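Local coordinates for protein NTF2-like nuclease/anti-CRISPR (Clostridia bacterium, PDB 7JTA) that impairs SpyCas9 activity as the anti-CRISPR AcrIIA22, relieving torsion in target plasmid DNA, and is a putative nuclease, at residues 14-26 and 36-48. Numbering follows the deposited sequence.
With NO3 (nitrate ion), chain C; NO3 (nitrate ion), chain E.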
loop_
_atom_site.group_PDB
_atom_site.type_symbol
_atom_site.label_atom_id
_atom_site.label_comp_id
_atom_site.label_asym_id
_atom_site.label_seq_id
_atom_site.Cartn_x
_atom_site.Cartn_y
_atom_site.Cartn_z
ATOM N N LEU A 14 -9.083 9.396 5.439
ATOM C CA LEU A 14 -8.405 9.852 4.231
ATOM C C LEU A 14 -9.370 10.209 3.112
ATOM O O LEU A 14 -9.055 11.065 2.278
ATOM C CB LEU A 14 -7.435 8.780 3.729
ATOM C CG LEU A 14 -6.312 8.392 4.689
ATOM C CD1 LEU A 14 -5.322 7.481 3.988
ATOM C CD2 LEU A 14 -5.629 9.619 5.267
ATOM N N ALA A 15 -10.532 9.564 3.073
ATOM C CA ALA A 15 -11.535 9.812 2.051
ATOM C C ALA A 15 -12.832 9.193 2.536
ATOM O O ALA A 15 -12.818 8.122 3.145
ATOM C CB ALA A 15 -11.123 9.218 0.701
ATOM N N GLU A 16 -13.949 9.870 2.284
ATOM C CA GLU A 16 -15.214 9.376 2.798
ATOM C C GLU A 16 -16.320 9.536 1.769
ATOM O O GLU A 16 -16.303 10.443 0.934
ATOM C CB GLU A 16 -15.619 10.067 4.104
ATOM C CG GLU A 16 -16.709 9.309 4.844
ATOM C CD GLU A 16 -16.676 9.548 6.335
ATOM O OE1 GLU A 16 -15.803 10.315 6.783
ATOM O OE2 GLU A 16 -17.508 8.961 7.060
ATOM N N THR A 17 -17.297 8.643 1.874
ATOM C CA THR A 17 -18.448 8.556 0.992
ATOM C C THR A 17 -19.649 8.209 1.852
ATOM O O THR A 17 -19.510 7.866 3.028
ATOM C CB THR A 17 -18.214 7.510 -0.111
ATOM O OG1 THR A 17 -17.341 8.055 -1.111
ATOM C CG2 THR A 17 -19.521 6.993 -0.738
ATOM N N ALA A 18 -20.844 8.342 1.276
ATOM C CA ALA A 18 -22.037 7.887 1.976
ATOM C C ALA A 18 -21.827 6.491 2.545
ATOM O O ALA A 18 -22.156 6.226 3.706
ATOM C CB ALA A 18 -23.242 7.911 1.036
ATOM N N ASP A 19 -21.234 5.595 1.754
ATOM C CA ASP A 19 -21.186 4.180 2.095
ATOM C C ASP A 19 -19.830 3.686 2.579
ATOM O O ASP A 19 -19.792 2.755 3.384
ATOM C CB ASP A 19 -21.626 3.341 0.890
ATOM C CG ASP A 19 -23.090 3.549 0.542
ATOM O OD1 ASP A 19 -23.905 3.714 1.476
ATOM O OD2 ASP A 19 -23.426 3.552 -0.663
ATOM N N CYS A 20 -18.719 4.254 2.113
ATOM C CA CYS A 20 -17.404 3.745 2.482
ATOM C C CYS A 20 -16.458 4.876 2.872
ATOM O O CYS A 20 -16.620 6.026 2.456
ATOM C CB CYS A 20 -16.819 2.892 1.353
ATOM S SG CYS A 20 -17.657 1.282 1.242
ATOM N N VAL A 21 -15.461 4.525 3.687
ATOM C CA VAL A 21 -14.424 5.451 4.131
ATOM C C VAL A 21 -13.069 4.749 4.103
ATOM O O VAL A 21 -12.950 3.592 4.518
ATOM C CB VAL A 21 -14.728 5.991 5.543
ATOM C CG1 VAL A 21 -15.046 4.845 6.482
ATOM C CG2 VAL A 21 -13.558 6.802 6.067
ATOM N N VAL A 22 -12.051 5.444 3.603
ATOM C CA VAL A 22 -10.679 4.947 3.623
ATOM C C VAL A 22 -10.015 5.405 4.916
ATOM O O VAL A 22 -9.852 6.608 5.146
ATOM C CB VAL A 22 -9.889 5.433 2.401
ATOM C CG1 VAL A 22 -8.431 5.052 2.544
ATOM C CG2 VAL A 22 -10.473 4.838 1.135
ATOM N N ILE A 23 -9.611 4.448 5.749
ATOM C CA ILE A 23 -9.049 4.720 7.067
ATOM C C ILE A 23 -7.544 4.496 7.049
ATOM O O ILE A 23 -7.044 3.590 6.374
ATOM C CB ILE A 23 -9.696 3.837 8.152
ATOM C CG1 ILE A 23 -11.213 4.015 8.170
ATOM C CG2 ILE A 23 -9.099 4.153 9.508
ATOM C CD1 ILE A 23 -11.913 3.068 9.117
ATOM N N GLU A 24 -6.825 5.339 7.782
ATOM C CA GLU A 24 -5.415 5.143 8.083
ATOM C C GLU A 24 -5.248 4.962 9.582
ATOM O O GLU A 24 -5.881 5.665 10.372
ATOM C CB GLU A 24 -4.556 6.318 7.639
ATOM C CG GLU A 24 -3.296 6.437 8.484
ATOM C CD GLU A 24 -2.555 7.733 8.266
ATOM O OE1 GLU A 24 -2.532 8.564 9.199
ATOM O OE2 GLU A 24 -2.022 7.933 7.156
ATOM N N ALA A 25 -4.400 4.013 9.970
ATOM C CA ALA A 25 -4.032 3.833 11.366
ATOM C C ALA A 25 -2.519 3.739 11.466
ATOM O O ALA A 25 -1.865 3.190 10.576
ATOM C CB ALA A 25 -4.690 2.587 11.969
ATOM N N ILE A 26 -1.967 4.287 12.543
ATOM C CA ILE A 26 -0.564 4.099 12.883
ATOM C C ILE A 26 -0.508 3.074 14.002
ATOM O O ILE A 26 -1.025 3.315 15.098
ATOM C CB ILE A 26 0.099 5.415 13.308
ATOM C CG1 ILE A 26 -0.002 6.449 12.187
ATOM C CG2 ILE A 26 1.552 5.167 13.664
ATOM C CD1 ILE A 26 0.498 5.960 10.850
ATOM N N GLN A 36 -1.194 1.401 8.469
ATOM C CA GLN A 36 -2.218 0.524 7.919
ATOM C C GLN A 36 -3.291 1.336 7.208
ATOM O O GLN A 36 -3.833 2.290 7.777
ATOM C CB GLN A 36 -2.857 -0.324 9.018
ATOM C CG GLN A 36 -3.949 -1.255 8.510
ATOM C CD GLN A 36 -4.424 -2.214 9.577
ATOM O OE1 GLN A 36 -5.428 -1.971 10.247
ATOM N NE2 GLN A 36 -3.697 -3.315 9.744
ATOM N N LEU A 37 -3.596 0.956 5.970
ATOM C CA LEU A 37 -4.692 1.531 5.203
ATOM C C LEU A 37 -5.828 0.521 5.135
ATOM O O LEU A 37 -5.612 -0.632 4.749
ATOM C CB LEU A 37 -4.233 1.907 3.796
ATOM C CG LEU A 37 -3.172 3.001 3.743
ATOM C CD1 LEU A 37 -2.651 3.156 2.328
ATOM C CD2 LEU A 37 -3.745 4.311 4.253
ATOM N N SER A 38 -7.032 0.952 5.510
ATOM C CA SER A 38 -8.197 0.081 5.518
ATOM C C SER A 38 -9.380 0.754 4.830
ATOM O O SER A 38 -9.399 1.967 4.617
ATOM C CB SER A 38 -8.593 -0.305 6.947
ATOM O OG SER A 38 -7.451 -0.631 7.717
ATOM N N VAL A 39 -10.375 -0.063 4.496
ATOM C CA VAL A 39 -11.668 0.404 4.013
ATOM C C VAL A 39 -12.712 0.028 5.053
ATOM O O VAL A 39 -12.836 -1.147 5.419
ATOM C CB VAL A 39 -12.025 -0.196 2.648
ATOM C CG1 VAL A 39 -13.442 0.170 2.283
ATOM C CG2 VAL A 39 -11.071 0.308 1.595
ATOM N N GLY A 40 -13.445 1.021 5.541
ATOM C CA GLY A 40 -14.551 0.797 6.456
ATOM C C GLY A 40 -15.867 0.791 5.694
ATOM O O GLY A 40 -16.054 1.562 4.753
ATOM N N ILE A 41 -16.757 -0.111 6.092
ATOM C CA ILE A 41 -18.066 -0.261 5.467
ATOM C C ILE A 41 -19.105 0.366 6.386
ATOM O O ILE A 41 -19.194 0.015 7.570
ATOM C CB ILE A 41 -18.395 -1.739 5.203
ATOM C CG1 ILE A 41 -17.182 -2.464 4.615
ATOM C CG2 ILE A 41 -19.585 -1.854 4.269
ATOM C CD1 ILE A 41 -16.783 -1.985 3.242
ATOM N N LYS A 42 -19.884 1.297 5.848
ATOM C CA LYS A 42 -20.872 2.033 6.619
ATOM C C LYS A 42 -22.275 1.541 6.292
ATOM O O LYS A 42 -22.570 1.167 5.153
ATOM C CB LYS A 42 -20.755 3.537 6.351
ATOM C CG LYS A 42 -19.481 4.148 6.920
ATOM C CD LYS A 42 -19.102 5.443 6.218
ATOM C CE LYS A 42 -20.094 6.551 6.507
ATOM N NZ LYS A 42 -19.819 7.746 5.662
ATOM N N ASP A 43 -23.138 1.534 7.307
ATOM C CA ASP A 43 -24.525 1.131 7.139
ATOM C C ASP A 43 -25.373 2.365 6.825
ATOM O O ASP A 43 -24.852 3.442 6.523
ATOM C CB ASP A 43 -25.016 0.379 8.378
ATOM C CG ASP A 43 -25.027 1.242 9.630
ATOM O OD1 ASP A 43 -25.375 0.716 10.707
ATOM O OD2 ASP A 43 -24.714 2.449 9.540
ATOM N N GLU A 44 -26.699 2.223 6.892
ATOM C CA GLU A 44 -27.568 3.355 6.586
ATOM C C GLU A 44 -27.416 4.481 7.603
ATOM O O GLU A 44 -27.627 5.651 7.263
ATOM C CB GLU A 44 -29.025 2.895 6.518
ATOM N N ASN A 45 -27.043 4.161 8.840
ATOM C CA ASN A 45 -26.921 5.158 9.894
ATOM C C ASN A 45 -25.553 5.831 9.921
ATOM O O ASN A 45 -25.274 6.600 10.847
ATOM C CB ASN A 45 -27.205 4.525 11.258
ATOM C CG ASN A 45 -28.627 4.012 11.378
ATOM O OD1 ASN A 45 -29.579 4.673 10.961
ATOM N ND2 ASN A 45 -28.777 2.824 11.953
ATOM N N GLY A 46 -24.703 5.577 8.927
ATOM C CA GLY A 46 -23.388 6.179 8.881
ATOM C C GLY A 46 -22.341 5.538 9.766
ATOM O O GLY A 46 -21.216 6.050 9.831
ATOM N N ASP A 47 -22.660 4.444 10.447
ATOM C CA ASP A 47 -21.701 3.782 11.317
ATOM C C ASP A 47 -20.886 2.754 10.539
ATOM O O ASP A 47 -21.312 2.236 9.503
ATOM C CB ASP A 47 -22.414 3.096 12.481
ATOM C CG ASP A 47 -23.398 4.009 13.178
ATOM O OD1 ASP A 47 -23.044 5.177 13.447
ATOM O OD2 ASP A 47 -24.530 3.556 13.451
ATOM N N ILE A 48 -19.702 2.453 11.059
ATOM C CA ILE A 48 -18.816 1.476 10.441
ATOM C C ILE A 48 -19.158 0.098 10.989
ATOM O O ILE A 48 -19.100 -0.135 12.201
ATOM C CB ILE A 48 -17.342 1.828 10.694
ATOM C CG1 ILE A 48 -16.939 3.039 9.850
ATOM C CG2 ILE A 48 -16.441 0.632 10.402
ATOM C CD1 ILE A 48 -15.578 3.612 10.199
HETATM N N NO3 C . -13.574 12.340 -0.872
HETATM O O1 NO3 C . -14.068 11.364 -1.508
HETATM O O2 NO3 C . -13.207 13.377 -1.501
HETATM O O3 NO3 C . -13.452 12.275 0.389
HETATM N N NO3 E . -7.847 -0.390 12.334
HETATM O O1 NO3 E . -7.861 -0.431 11.069
HETATM O O2 NO3 E . -8.760 0.216 12.969
HETATM O O3 NO3 E . -6.914 -0.962 12.967
#
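Lys42 reaches over the loop 17-19 and is held there at both its ends. Lys42 NZ donates a hydrogen bond to Thr17 O at 2.7 Å, nearly in line with that carbonyl, while the backbone Lys42 N bonds to Asp19 O. Lys42 NZ also forms a salt bridge to Glu16 OE2 at 3.0 Å, on the carboxylate's anti lone pair. A bend at chi3 (68°) carries the amine there, and the two side chains cross at about a right angle. This end is the open one, with Glu16 and Ala18 exposed. Between it and Ala25, strands 20-26 and 36-42 run antiparallel. They are part of the hairpin of 20-29 and 32-42, the central pair of a four-stranded meander. Gly40 N donates a hydrogen bond to Val21 O at 2.8 Å. Ser38 and Ile23 pair in both directions, as do Gln36 and Ala25. On the face of Cys20, Val22 and Leu37 the packing is buried. Leu37 CD2 meets Leu14 CD1 at 3.6 Å. Cys20 SG touches Ile41 CD1 at 3.9 Å and forms a disulfide with Cys20 of the second subunit, where Val39 meets its own counterpart. The other face is more open to solvent at Ile23 and Gln36. There exposed Ile48 meets Ile23 tip to tip, CD1 to CD1, at 3.9 Å.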